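Local structure of octaprenyl-diphosphate synthase (Roseobacter denitrificans, 4JXN) at residues A[222-226]-A[247-251]; A[213-217]-A[302-306]; A[57-62]-A[184-189]; A[241-246]-A[268-274]. The protein probably makes octaprenyl diphosphate, the side-chain precursor of ubiquinone and menaquinone, by adding five isopentenyl units to farnesyl diphosphate with the help of magnesium. All coordinates share one frame; numbering follows the deposited sequence.

Contact 1 of 4, residues A[222-226]-A[247-251]; sequences DLLDF and TMPLI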
loop_
_atom_site.group_PDB
_atom_site.type_symbol
_atom_site.label_atom_id
_atom_site.label_comp_id
_atom_site.label_asym_id
_atom_site.label_seq_id
_atom_site.Cartn_x
_atom_site.Cartn_y
_atom_site.Cartn_z
ATOM N N ASP A 222 -15.101 -17.137 -12.972
ATOM C CA ASP A 222 -14.519 -18.478 -13.064
ATOM C C ASP A 222 -15.218 -19.331 -14.121
ATOM O O ASP A 222 -14.577 -19.994 -14.944
ATOM C CB ASP A 222 -14.629 -19.162 -11.706
ATOM C CG ASP A 222 -13.659 -18.602 -10.677
ATOM O OD1 ASP A 222 -12.934 -17.630 -10.982
ATOM O OD2 ASP A 222 -13.625 -19.144 -9.553
ATOM N N LEU A 223 -16.543 -19.289 -14.079
ATOM C CA LEU A 223 -17.416 -20.022 -14.996
ATOM C C LEU A 223 -17.250 -19.612 -16.459
ATOM O O LEU A 223 -17.141 -20.466 -17.336
ATOM C CB LEU A 223 -18.870 -19.774 -14.584
ATOM C CG LEU A 223 -19.805 -20.942 -14.294
ATOM C CD1 LEU A 223 -19.062 -22.193 -13.857
ATOM C CD2 LEU A 223 -20.832 -20.517 -13.248
ATOM N N LEU A 224 -17.241 -18.304 -16.709
ATOM C CA LEU A 224 -17.176 -17.757 -18.069
ATOM C C LEU A 224 -15.792 -17.886 -18.718
ATOM O O LEU A 224 -15.652 -17.697 -19.926
ATOM C CB LEU A 224 -17.619 -16.289 -18.072
ATOM C CG LEU A 224 -19.022 -16.036 -17.510
ATOM C CD1 LEU A 224 -19.433 -14.582 -17.677
ATOM C CD2 LEU A 224 -20.030 -16.956 -18.172
ATOM N N ASP A 225 -14.778 -18.220 -17.923
ATOM C CA ASP A 225 -13.459 -18.543 -18.462
ATOM C C ASP A 225 -13.449 -19.897 -19.195
ATOM O O ASP A 225 -12.415 -20.300 -19.726
ATOM C CB ASP A 225 -12.411 -18.544 -17.344
ATOM C CG ASP A 225 -11.012 -18.306 -17.864
ATOM O OD1 ASP A 225 -10.757 -17.197 -18.379
ATOM O OD2 ASP A 225 -10.171 -19.225 -17.763
ATOM N N PHE A 226 -14.594 -20.588 -19.198
ATOM C CA PHE A 226 -14.801 -21.835 -19.942
ATOM C C PHE A 226 -16.026 -21.728 -20.867
ATOM O O PHE A 226 -15.921 -21.948 -22.076
ATOM C CB PHE A 226 -14.965 -23.006 -18.963
ATOM C CG PHE A 226 -13.772 -23.204 -18.041
ATOM C CD1 PHE A 226 -12.658 -23.929 -18.460
ATOM C CD2 PHE A 226 -13.754 -22.644 -16.767
ATOM C CE1 PHE A 226 -11.560 -24.103 -17.626
ATOM C CE2 PHE A 226 -12.659 -22.816 -15.927
ATOM C CZ PHE A 226 -11.562 -23.548 -16.357
ATOM N N THR A 247 -9.269 -22.388 -10.340
ATOM C CA THR A 247 -10.673 -22.003 -10.399
ATOM C C THR A 247 -11.548 -23.105 -9.767
ATOM O O THR A 247 -11.106 -24.247 -9.597
ATOM C CB THR A 247 -11.045 -21.816 -11.887
ATOM O OG1 THR A 247 -9.941 -21.228 -12.581
ATOM C CG2 THR A 247 -12.199 -20.933 -12.062
ATOM N N MET A 248 -12.785 -22.773 -9.405
ATOM C CA MET A 248 -13.671 -23.761 -8.781
ATOM C C MET A 248 -13.978 -24.957 -9.690
ATOM O O MET A 248 -13.959 -26.098 -9.227
ATOM C CB MET A 248 -14.982 -23.120 -8.322
ATOM C CG MET A 248 -15.895 -24.081 -7.568
ATOM S SD MET A 248 -17.323 -23.290 -6.798
ATOM C CE MET A 248 -16.570 -22.609 -5.318
ATOM N N PRO A 249 -14.306 -24.705 -10.968
ATOM C CA PRO A 249 -14.513 -25.840 -11.888
ATOM C C PRO A 249 -13.340 -26.826 -11.921
ATOM O O PRO A 249 -13.550 -28.047 -12.012
ATOM C CB PRO A 249 -14.650 -25.163 -13.251
ATOM C CG PRO A 249 -15.077 -23.768 -12.950
ATOM C CD PRO A 249 -14.353 -23.426 -11.688
ATOM N N LEU A 250 -12.118 -26.303 -11.816
ATOM C CA LEU A 250 -10.918 -27.149 -11.787
ATOM C C LEU A 250 -10.796 -27.914 -10.488
ATOM O O LEU A 250 -10.388 -29.073 -10.479
ATOM C CB LEU A 250 -9.656 -26.324 -12.049
ATOM C CG LEU A 250 -9.622 -25.662 -13.433
ATOM C CD1 LEU A 250 -8.533 -24.602 -13.497
ATOM C CD2 LEU A 250 -9.425 -26.696 -14.533
ATOM N N ILE A 251 -11.167 -27.276 -9.385
ATOM C CA ILE A 251 -11.099 -27.937 -8.089
ATOM C C ILE A 251 -12.057 -29.110 -8.028
ATOM O O ILE A 251 -11.737 -30.193 -7.503
ATOM C CB ILE A 251 -11.445 -26.958 -6.939
ATOM C CG1 ILE A 251 -10.342 -25.916 -6.781
ATOM C CG2 ILE A 251 -11.630 -27.705 -5.619
ATOM C CD1 ILE A 251 -10.763 -24.699 -5.990
#
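The second aspartate-rich motif of the prenyl synthases, here reading DDLLD, ends in this contact: Phe226, just beyond it, packs on Pro249, Leu250 and Thr247 at the start of helix 248-254, and Asp222 lies alongside Thr247. In this family the motif serves the magnesium-assisted binding of diphosphate, and Asp222 and Asp225 are two of its acids. The side chains of Asp222 and Thr247 run past each other in opposite directions, in a model too close there to carry weight. Asp222 OD2 is 3.7 Å from Met248 N, close by but not bonded to it, while OD1 takes a hydrogen bond from Gln218 NE2, one turn back on the same helix. An alanine here removes the carboxylate, which would probably leave the Gln218 amide without its acceptor and free to turn. The bulk of the apolar packing falls to the Phe226 ring. Its CG lies anti to the carbonyl carbon (chi1 -59°), which carries the ring across to the far segment. There CE2 comes to 4.0 Å from Pro249 CG, CZ touches Leu250 CG at 4.1 Å, and the methyl CG2 of Thr247 stands at the ring edge, 4.3 Å from CE2. Leu223 CD1 adds a looser touch on Pro249 CG at 4.4 Å. Thr247 occupies the N-cap position, yet its OG1 caps nothing and turns to a weak bond with Lys245 O. Helix 291-309 backs the site at Leu223, Met248 and Pro249; helix 170-196 packs on Met248 and Ile251, and Asp225 OD2 accepts a hydrogen bond from Asp240 N in helix 239-242.

Contact 2 of 4, residues A[213-217]-A[302-306]; sequences LGIAF and QAARA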
loop_
_atom_site.group_PDB
_atom_site.type_symbol
_atom_site.label_atom_id
_atom_site.label_comp_id
_atom_site.label_asym_id
_atom_site.label_seq_id
_atom_site.Cartn_x
_atom_site.Cartn_y
_atom_site.Cartn_z
ATOM N N LEU A 213 -22.506 -11.566 -2.584
ATOM C CA LEU A 213 -22.494 -11.000 -3.934
ATOM C C LEU A 213 -21.105 -11.052 -4.559
ATOM O O LEU A 213 -20.983 -11.236 -5.766
ATOM C CB LEU A 213 -22.977 -9.544 -3.940
ATOM C CG LEU A 213 -23.179 -8.859 -5.305
ATOM C CD1 LEU A 213 -24.400 -9.423 -6.026
ATOM C CD2 LEU A 213 -23.292 -7.345 -5.161
ATOM N N GLY A 214 -20.073 -10.851 -3.746
ATOM C CA GLY A 214 -18.698 -10.858 -4.237
ATOM C C GLY A 214 -18.259 -12.257 -4.620
ATOM O O GLY A 214 -17.577 -12.458 -5.639
ATOM N N ILE A 215 -18.662 -13.226 -3.794
ATOM C CA ILE A 215 -18.386 -14.632 -4.056
ATOM C C ILE A 215 -19.070 -15.054 -5.352
ATOM O O ILE A 215 -18.439 -15.675 -6.211
ATOM C CB ILE A 215 -18.800 -15.543 -2.870
ATOM C CG1 ILE A 215 -17.974 -15.214 -1.619
ATOM C CG2 ILE A 215 -18.558 -17.008 -3.214
ATOM C CD1 ILE A 215 -18.537 -15.783 -0.328
ATOM N N ALA A 216 -20.348 -14.698 -5.504
ATOM C CA ALA A 216 -21.082 -15.019 -6.737
ATOM C C ALA A 216 -20.395 -14.374 -7.914
ATOM O O ALA A 216 -20.122 -15.044 -8.903
ATOM C CB ALA A 216 -22.530 -14.571 -6.667
ATOM N N PHE A 217 -20.117 -13.075 -7.795
ATOM C CA PHE A 217 -19.435 -12.315 -8.848
ATOM C C PHE A 217 -18.190 -13.034 -9.413
ATOM O O PHE A 217 -17.997 -13.092 -10.628
ATOM C CB PHE A 217 -19.032 -10.952 -8.291
ATOM C CG PHE A 217 -18.464 -10.013 -9.311
ATOM C CD1 PHE A 217 -19.292 -9.163 -10.030
ATOM C CD2 PHE A 217 -17.088 -9.962 -9.538
ATOM C CE1 PHE A 217 -18.761 -8.282 -10.960
ATOM C CE2 PHE A 217 -16.551 -9.087 -10.471
ATOM C CZ PHE A 217 -17.388 -8.243 -11.183
ATOM N N GLN A 302 -25.153 -18.581 -3.798
ATOM C CA GLN A 302 -24.623 -17.392 -3.153
ATOM C C GLN A 302 -25.403 -16.138 -3.528
ATOM O O GLN A 302 -25.653 -15.283 -2.689
ATOM C CB GLN A 302 -23.177 -17.217 -3.540
ATOM C CG GLN A 302 -22.294 -18.312 -2.982
ATOM C CD GLN A 302 -21.851 -18.024 -1.563
ATOM O OE1 GLN A 302 -22.062 -16.930 -1.035
ATOM N NE2 GLN A 302 -21.212 -19.001 -0.948
ATOM N N ALA A 303 -25.780 -16.025 -4.792
ATOM C CA ALA A 303 -26.626 -14.915 -5.231
ATOM C C ALA A 303 -27.995 -14.900 -4.533
ATOM O O ALA A 303 -28.539 -13.837 -4.237
ATOM C CB ALA A 303 -26.802 -14.955 -6.732
ATOM N N ALA A 304 -28.562 -16.070 -4.270
ATOM C CA ALA A 304 -29.826 -16.124 -3.521
ATOM C C ALA A 304 -29.581 -15.744 -2.065
ATOM O O ALA A 304 -30.418 -15.097 -1.435
ATOM C CB ALA A 304 -30.452 -17.500 -3.619
ATOM N N ARG A 305 -28.420 -16.145 -1.552
ATOM C CA ARG A 305 -27.992 -15.795 -0.203
ATOM C C ARG A 305 -27.863 -14.292 -0.037
ATOM O O ARG A 305 -28.270 -13.746 0.986
ATOM C CB ARG A 305 -26.666 -16.470 0.140
ATOM C CG ARG A 305 -26.250 -16.319 1.593
ATOM C CD ARG A 305 -25.074 -17.195 1.960
ATOM N NE ARG A 305 -23.795 -16.708 1.441
ATOM C CZ ARG A 305 -22.983 -15.850 2.062
ATOM N NH1 ARG A 305 -21.844 -15.500 1.480
ATOM N NH2 ARG A 305 -23.289 -15.326 3.248
ATOM N N ALA A 306 -27.307 -13.628 -1.044
ATOM C CA ALA A 306 -27.204 -12.175 -1.026
ATOM C C ALA A 306 -28.585 -11.569 -0.835
ATOM O O ALA A 306 -28.807 -10.777 0.084
ATOM C CB ALA A 306 -26.580 -11.657 -2.310
#
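Ala216 and Ile215 pack on Gln302 and its neighbours where two antiparallel helices of the all-alpha isoprenoid synthase fold run close together, their short segments 8.2 Å apart at the axes with 155° between their directions. Small residues make that approach possible. Ala216 CB nestles against the other helix, 4.0 Å from Ala303 N and 4.1 Å from Gln302 CB; one turn away, Ala306 CB lies 4.1 Å from Leu213 N. Ile215 lies obliquely across the Gln302 side chain, its CG2 3.8 Å from the amide carbon CD. Polar bonding stays within 302-306. Gln302 bends at chi2 (-84°), bringing its OE1 within range of Arg305, whose guanidinium turns its NE/NH1 side to this one oxygen. A leucine in place of Gln302 would probably leave Arg305 NE without this acceptor and the guanidinium freer to turn, though salt bridges to Asp211 and Glu208 on helix 200-224 would still hold its outer nitrogens. Of the two bonds to Gln302 OE1, the one from Arg305 NH1, 2.9 Å long, lies in the carbonyl plane on a lone pair, whereas NE donates from well above that plane; Ile215 CD1 meets the same NH1 at the guanidinium edge, at 3.8 Å.

Contact 3 of 4, residues A[57-62]-A[184-189]; sequences LRPMLT and LFSAAT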
loop_
_atom_site.group_PDB
_atom_site.type_symbol
_atom_site.label_atom_id
_atom_site.label_comp_id
_atom_site.label_asym_id
_atom_site.label_seq_id
_atom_site.Cartn_x
_atom_site.Cartn_y
_atom_site.Cartn_z
ATOM N N LEU A 57 -19.226 -1.085 -10.069
ATOM C CA LEU A 57 -20.158 -1.591 -9.046
ATOM C C LEU A 57 -19.628 -1.501 -7.613
ATOM O O LEU A 57 -20.415 -1.342 -6.681
ATOM C CB LEU A 57 -20.682 -3.003 -9.387
ATOM C CG LEU A 57 -19.993 -4.279 -8.898
ATOM C CD1 LEU A 57 -20.190 -4.501 -7.403
ATOM C CD2 LEU A 57 -20.524 -5.473 -9.681
ATOM N N ARG A 58 -18.315 -1.580 -7.424
ATOM C CA ARG A 58 -17.767 -1.500 -6.069
ATOM C C ARG A 58 -18.110 -0.170 -5.371
ATOM O O ARG A 58 -18.675 -0.184 -4.281
ATOM C CB ARG A 58 -16.261 -1.757 -6.063
ATOM C CG ARG A 58 -15.912 -3.233 -6.117
ATOM C CD ARG A 58 -14.465 -3.468 -6.534
ATOM N NE ARG A 58 -14.297 -4.776 -7.162
ATOM C CZ ARG A 58 -14.692 -5.081 -8.400
ATOM N NH1 ARG A 58 -15.287 -4.169 -9.170
ATOM N NH2 ARG A 58 -14.499 -6.304 -8.874
ATOM N N PRO A 59 -17.765 0.976 -5.994
ATOM C CA PRO A 59 -18.125 2.250 -5.379
ATOM C C PRO A 59 -19.629 2.459 -5.315
ATOM O O PRO A 59 -20.112 3.127 -4.386
ATOM C CB PRO A 59 -17.448 3.295 -6.285
ATOM C CG PRO A 59 -17.204 2.592 -7.560
ATOM C CD PRO A 59 -16.878 1.181 -7.147
ATOM N N MET A 60 -20.350 1.898 -6.294
ATOM C CA MET A 60 -21.826 1.909 -6.300
ATOM C C MET A 60 -22.435 1.247 -5.068
ATOM O O MET A 60 -23.471 1.690 -4.557
ATOM C CB MET A 60 -22.394 1.201 -7.542
ATOM C CG MET A 60 -22.641 2.092 -8.764
ATOM S SD MET A 60 -23.822 1.410 -9.967
ATOM C CE MET A 60 -22.911 0.025 -10.646
ATOM N N LEU A 61 -21.822 0.160 -4.619
ATOM C CA LEU A 61 -22.289 -0.538 -3.420
ATOM C C LEU A 61 -22.304 0.362 -2.188
ATOM O O LEU A 61 -23.236 0.307 -1.380
ATOM C CB LEU A 61 -21.441 -1.774 -3.146
ATOM C CG LEU A 61 -21.702 -2.943 -4.101
ATOM C CD1 LEU A 61 -20.736 -4.074 -3.806
ATOM C CD2 LEU A 61 -23.155 -3.417 -4.026
ATOM N N THR A 62 -21.279 1.197 -2.070
ATOM C CA THR A 62 -21.110 2.078 -0.920
ATOM C C THR A 62 -22.176 3.152 -0.918
ATOM O O THR A 62 -22.813 3.406 0.114
ATOM C CB THR A 62 -19.686 2.698 -0.897
ATOM O OG1 THR A 62 -18.720 1.640 -0.775
ATOM C CG2 THR A 62 -19.521 3.684 0.274
ATOM N N LEU A 184 -13.737 -6.631 -0.343
ATOM C CA LEU A 184 -14.002 -5.235 -0.739
ATOM C C LEU A 184 -15.489 -4.965 -0.976
ATOM O O LEU A 184 -15.991 -3.904 -0.613
ATOM C CB LEU A 184 -13.197 -4.845 -1.985
ATOM C CG LEU A 184 -13.110 -3.340 -2.295
ATOM C CD1 LEU A 184 -12.594 -2.560 -1.093
ATOM C CD2 LEU A 184 -12.208 -3.100 -3.497
ATOM N N PHE A 185 -16.188 -5.916 -1.596
ATOM C CA PHE A 185 -17.642 -5.814 -1.748
ATOM C C PHE A 185 -18.281 -5.627 -0.372
ATOM O O PHE A 185 -19.038 -4.679 -0.132
ATOM C CB PHE A 185 -18.236 -7.086 -2.372
ATOM C CG PHE A 185 -18.182 -7.141 -3.884
ATOM C CD1 PHE A 185 -16.976 -7.050 -4.568
ATOM C CD2 PHE A 185 -19.340 -7.369 -4.619
ATOM C CE1 PHE A 185 -16.941 -7.133 -5.951
ATOM C CE2 PHE A 185 -19.303 -7.462 -5.998
ATOM C CZ PHE A 185 -18.107 -7.335 -6.666
ATOM N N SER A 186 -17.947 -6.530 0.536
ATOM C CA SER A 186 -18.591 -6.570 1.833
ATOM C C SER A 186 -18.205 -5.331 2.637
ATOM O O SER A 186 -19.009 -4.806 3.400
ATOM C CB SER A 186 -18.223 -7.860 2.577
ATOM O OG SER A 186 -16.816 -7.966 2.756
ATOM N N ALA A 187 -16.984 -4.848 2.441
ATOM C CA ALA A 187 -16.535 -3.632 3.114
ATOM C C ALA A 187 -17.214 -2.422 2.518
ATOM O O ALA A 187 -17.650 -1.540 3.252
ATOM C CB ALA A 187 -15.031 -3.480 3.008
ATOM N N ALA A 188 -17.300 -2.382 1.187
ATOM C CA ALA A 188 -17.993 -1.279 0.492
ATOM C C ALA A 188 -19.430 -1.048 0.985
ATOM O O ALA A 188 -19.857 0.085 1.182
ATOM C CB ALA A 188 -17.987 -1.504 -1.005
ATOM N N THR A 189 -20.161 -2.137 1.169
ATOM C CA THR A 189 -21.554 -2.091 1.562
ATOM C C THR A 189 -21.648 -1.782 3.032
ATOM O O THR A 189 -22.467 -0.964 3.452
ATOM C CB THR A 189 -22.251 -3.445 1.305
ATOM O OG1 THR A 189 -21.479 -4.509 1.878
ATOM C CG2 THR A 189 -22.393 -3.685 -0.157
#
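Thr62 OG1 donates a 2.7 Å hydrogen bond to Ala188 O, tying two helices together side chain to backbone. The hydroxyl comes in well to one side of the acceptor, with a C=O...O angle of 105°, and Thr62 CA also leans on the same oxygen in a CH...O contact of 3.2 Å. Such closeness depends on Ala188, whose methyl sits 3.6 Å from Arg58 O. One turn earlier along both helices the Phe185 side chain fills the space between the segments. Leu57 CD1 presses on it tightly, 3.4 Å from CE2, and Leu61 CD1 lies 3.7 Å from CD2. Arg58 stretches out along its chain from CG to NE and holds its guanidinium almost perpendicular to the ring, the planes 80° apart. Phe185 CE1 lies over the guanidinium face, and Arg58 NH2 stands at the edge of the ring, 3.9 Å from CE1; this is not a face-on cation-pi stack. Leu61 also runs alongside Thr189, both pointing the same way, with CB 3.7 Å from Thr189 CG2; Thr189 OG1 bonds to Leu206 O. The segments 57-62 and 184-189 run at 32° to each other in the same general direction, on helices 57-68 and 170-196. Helix 200-224 packs next to them, its Phe217 meeting Phe185, Leu57 and Arg58, while helix 75-94 adjoins Arg58 and Thr62 and helix 139-162 adjoins Ala187.

Contact 4 of 4, residues A[241-246]-A[268-274]; sequences FRERKL and TIEKGKQ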
loop_
_atom_site.group_PDB
_atom_site.type_symbol
_atom_site.label_atom_id
_atom_site.label_comp_id
_atom_site.label_asym_id
_atom_site.label_seq_id
_atom_site.Cartn_x
_atom_site.Cartn_y
_atom_site.Cartn_z
ATOM N N PHE A 241 -6.771 -21.971 -16.956
ATOM C CA PHE A 241 -6.093 -23.246 -17.236
ATOM C C PHE A 241 -4.616 -23.055 -17.617
ATOM O O PHE A 241 -3.738 -23.654 -16.990
ATOM C CB PHE A 241 -6.848 -24.019 -18.334
ATOM C CG PHE A 241 -6.171 -25.292 -18.770
ATOM C CD1 PHE A 241 -5.810 -26.262 -17.838
ATOM C CD2 PHE A 241 -5.912 -25.534 -20.116
ATOM C CE1 PHE A 241 -5.189 -27.435 -18.240
ATOM C CE2 PHE A 241 -5.291 -26.705 -20.523
ATOM C CZ PHE A 241 -4.934 -27.659 -19.584
ATOM N N ARG A 242 -4.341 -22.196 -18.589
ATOM C CA ARG A 242 -2.966 -21.892 -18.944
ATOM C C ARG A 242 -2.234 -21.258 -17.770
ATOM O O ARG A 242 -1.089 -21.602 -17.504
ATOM C CB ARG A 242 -2.923 -20.994 -20.170
ATOM C CG ARG A 242 -3.975 -21.382 -21.189
ATOM C CD ARG A 242 -4.135 -20.356 -22.294
ATOM N NE ARG A 242 -5.188 -20.709 -23.244
ATOM C CZ ARG A 242 -6.108 -19.857 -23.686
ATOM N NH1 ARG A 242 -6.115 -18.603 -23.260
ATOM N NH2 ARG A 242 -7.029 -20.258 -24.550
ATOM N N GLU A 243 -2.916 -20.355 -17.064
ATOM C CA GLU A 243 -2.387 -19.690 -15.854
ATOM C C GLU A 243 -2.106 -20.623 -14.676
ATOM O O GLU A 243 -1.435 -20.219 -13.722
ATOM C CB GLU A 243 -3.352 -18.603 -15.353
ATOM C CG GLU A 243 -3.221 -17.243 -16.019
ATOM C CD GLU A 243 -4.038 -16.179 -15.300
ATOM O OE1 GLU A 243 -4.950 -15.596 -15.924
ATOM O OE2 GLU A 243 -3.780 -15.939 -14.100
ATOM N N ARG A 244 -2.650 -21.842 -14.713
ATOM C CA ARG A 244 -2.406 -22.842 -13.664
ATOM C C ARG A 244 -3.009 -22.349 -12.341
ATOM O O ARG A 244 -2.539 -22.665 -11.241
ATOM C CB ARG A 244 -0.904 -23.153 -13.545
ATOM C CG ARG A 244 -0.238 -23.474 -14.885
ATOM C CD ARG A 244 1.273 -23.296 -14.847
ATOM N NE ARG A 244 1.873 -24.204 -13.875
ATOM C CZ ARG A 244 3.125 -24.137 -13.428
ATOM N NH1 ARG A 244 3.547 -25.026 -12.523
ATOM N NH2 ARG A 244 3.948 -23.188 -13.862
ATOM N N LYS A 245 -4.084 -21.581 -12.486
ATOM C CA LYS A 245 -4.778 -20.944 -11.383
ATOM C C LYS A 245 -5.994 -21.807 -11.081
ATOM O O LYS A 245 -6.784 -22.101 -11.986
ATOM C CB LYS A 245 -5.186 -19.531 -11.809
ATOM C CG LYS A 245 -5.836 -18.674 -10.735
ATOM C CD LYS A 245 -5.596 -17.193 -11.008
ATOM C CE LYS A 245 -6.783 -16.329 -10.611
ATOM N NZ LYS A 245 -7.829 -16.312 -11.673
ATOM N N LEU A 246 -6.134 -22.237 -9.826
ATOM C CA LEU A 246 -7.186 -23.190 -9.458
ATOM C C LEU A 246 -8.552 -22.533 -9.231
ATOM O O LEU A 246 -8.919 -22.165 -8.115
ATOM C CB LEU A 246 -6.773 -24.039 -8.251
ATOM C CG LEU A 246 -5.721 -25.117 -8.542
ATOM C CD1 LEU A 246 -5.537 -26.000 -7.317
ATOM C CD2 LEU A 246 -6.080 -25.970 -9.756
ATOM N N THR A 268 -0.170 -30.475 -16.102
ATOM C CA THR A 268 -0.529 -29.218 -16.781
ATOM C C THR A 268 -0.674 -28.021 -15.826
ATOM O O THR A 268 -0.810 -26.871 -16.269
ATOM C CB THR A 268 -1.858 -29.378 -17.550
ATOM O OG1 THR A 268 -2.854 -29.930 -16.676
ATOM C CG2 THR A 268 -1.689 -30.302 -18.748
ATOM N N ILE A 269 -0.654 -28.313 -14.526
ATOM C CA ILE A 269 -0.864 -27.328 -13.469
ATOM C C ILE A 269 0.394 -27.244 -12.602
ATOM O O ILE A 269 1.035 -26.195 -12.536
ATOM C CB ILE A 269 -2.087 -27.701 -12.589
ATOM C CG1 ILE A 269 -3.354 -27.869 -13.446
ATOM C CG2 ILE A 269 -2.312 -26.666 -11.494
ATOM C CD1 ILE A 269 -3.769 -26.633 -14.219
ATOM N N GLU A 270 0.759 -28.348 -11.952
ATOM C CA GLU A 270 1.917 -28.349 -11.058
ATOM C C GLU A 270 3.264 -28.387 -11.789
ATOM O O GLU A 270 4.249 -27.848 -11.287
ATOM C CB GLU A 270 1.808 -29.482 -10.045
ATOM C CG GLU A 270 0.657 -29.283 -9.075
ATOM C CD GLU A 270 0.694 -30.252 -7.913
ATOM O OE1 GLU A 270 1.365 -31.301 -8.038
ATOM O OE2 GLU A 270 0.050 -29.966 -6.879
ATOM N N LYS A 271 3.304 -29.004 -12.969
ATOM C CA LYS A 271 4.502 -28.974 -13.819
ATOM C C LYS A 271 4.432 -27.894 -14.906
ATOM O O LYS A 271 5.442 -27.560 -15.520
ATOM C CB LYS A 271 4.732 -30.339 -14.469
ATOM C CG LYS A 271 5.284 -31.391 -13.525
ATOM C CD LYS A 271 6.776 -31.206 -13.293
ATOM C CE LYS A 271 7.374 -32.406 -12.580
ATOM N NZ LYS A 271 6.672 -32.700 -11.300
ATOM N N GLY A 272 3.239 -27.371 -15.167
ATOM C CA GLY A 272 3.061 -26.326 -16.172
ATOM C C GLY A 272 3.205 -26.760 -17.622
ATOM O O GLY A 272 3.026 -25.942 -18.526
ATOM N N LYS A 273 3.512 -28.034 -17.857
ATOM C CA LYS A 273 3.730 -28.530 -19.218
ATOM C C LYS A 273 2.415 -28.798 -19.949
ATOM O O LYS A 273 1.647 -29.674 -19.550
ATOM C CB LYS A 273 4.587 -29.805 -19.215
ATOM C CG LYS A 273 6.051 -29.586 -19.585
ATOM C CD LYS A 273 6.555 -30.674 -20.528
ATOM C CE LYS A 273 6.103 -30.437 -21.966
ATOM N NZ LYS A 273 5.947 -31.700 -22.745
ATOM N N GLN A 274 2.179 -28.047 -21.026
ATOM C CA GLN A 274 0.978 -28.180 -21.850
ATOM C C GLN A 274 1.311 -28.236 -23.337
ATOM O O GLN A 274 2.313 -27.674 -23.785
ATOM C CB GLN A 274 0.019 -27.022 -21.574
ATOM C CG GLN A 274 -0.508 -27.026 -20.149
ATOM C CD GLN A 274 -1.445 -25.876 -19.845
ATOM O OE1 GLN A 274 -2.113 -25.331 -20.731
ATOM N NE2 GLN A 274 -1.509 -25.509 -18.575
#
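A Schellman motif closes helix 239-242, and Arg244, the positive-phi residue of the motif, reaches over to the C-terminal turn of helix 259-270 and seizes Ile269 O. The Arg244 side chain bends at chi3 (62°) and lays its guanidinium side-on to that carbonyl, so that NE and NH1 both donate to the one oxygen, which lies in the guanidinium plane. The NH1 bond to Ile269 O is 2.8 Å; NE is modelled nearer still, at a distance short enough to be doubtful. If both bonds hold, they would help to fix the turn of the guanidinium. One of its faces rests on Gly272, whose CA is 3.3 Å from Arg244 NE. Positive phi already favours glycine there, and a beta carbon would run into Arg244 CZ. A second polar junction centres on Gln274. Its NE2 bridges the segments, donating a 2.8 Å bond to Thr268 O and a weak one, 3.3 Å, to Phe241 O, an oxygen that also accepts from Arg244 N in the helix-closing turn. Apolar packing comes from Ile269, with CG2 at 4.2 Å from Leu246 CD2 and CD1 against the Phe241 ring. That ring is further backed by Leu279 and Ala282 of helix 278-288. Thr268 OG1 stands near the plane of the ring at its edge, and is itself bonded to Phe264 O. The Gln274 amide stacks over one face, 21° from parallel, with OE1 3.5 Å from Phe241 CE2.

Along the chain contact 3 closes first; contact 2 then spans a long loop that encloses contacts 1 and 4, whose segments alternate. Helix 200-224 serves contacts 1 and 2, giving 213-217 to contact 2 and its end to contact 1, their centres about 16 Å apart. Contacts 2 and 3, with centres about 13 Å apart, touch through Phe217 on Phe185 and Leu57, joining helices 57-68 and 170-196 to the same core. Contacts 1 and 4 also touch, Leu250 and Ile251 meeting the backbone of Lys245 and Leu246. Contacts 3 and 4 lie about 32 Å apart between centres. The second aspartate-rich motif is thus linked both to the helical core and to the outlying turns.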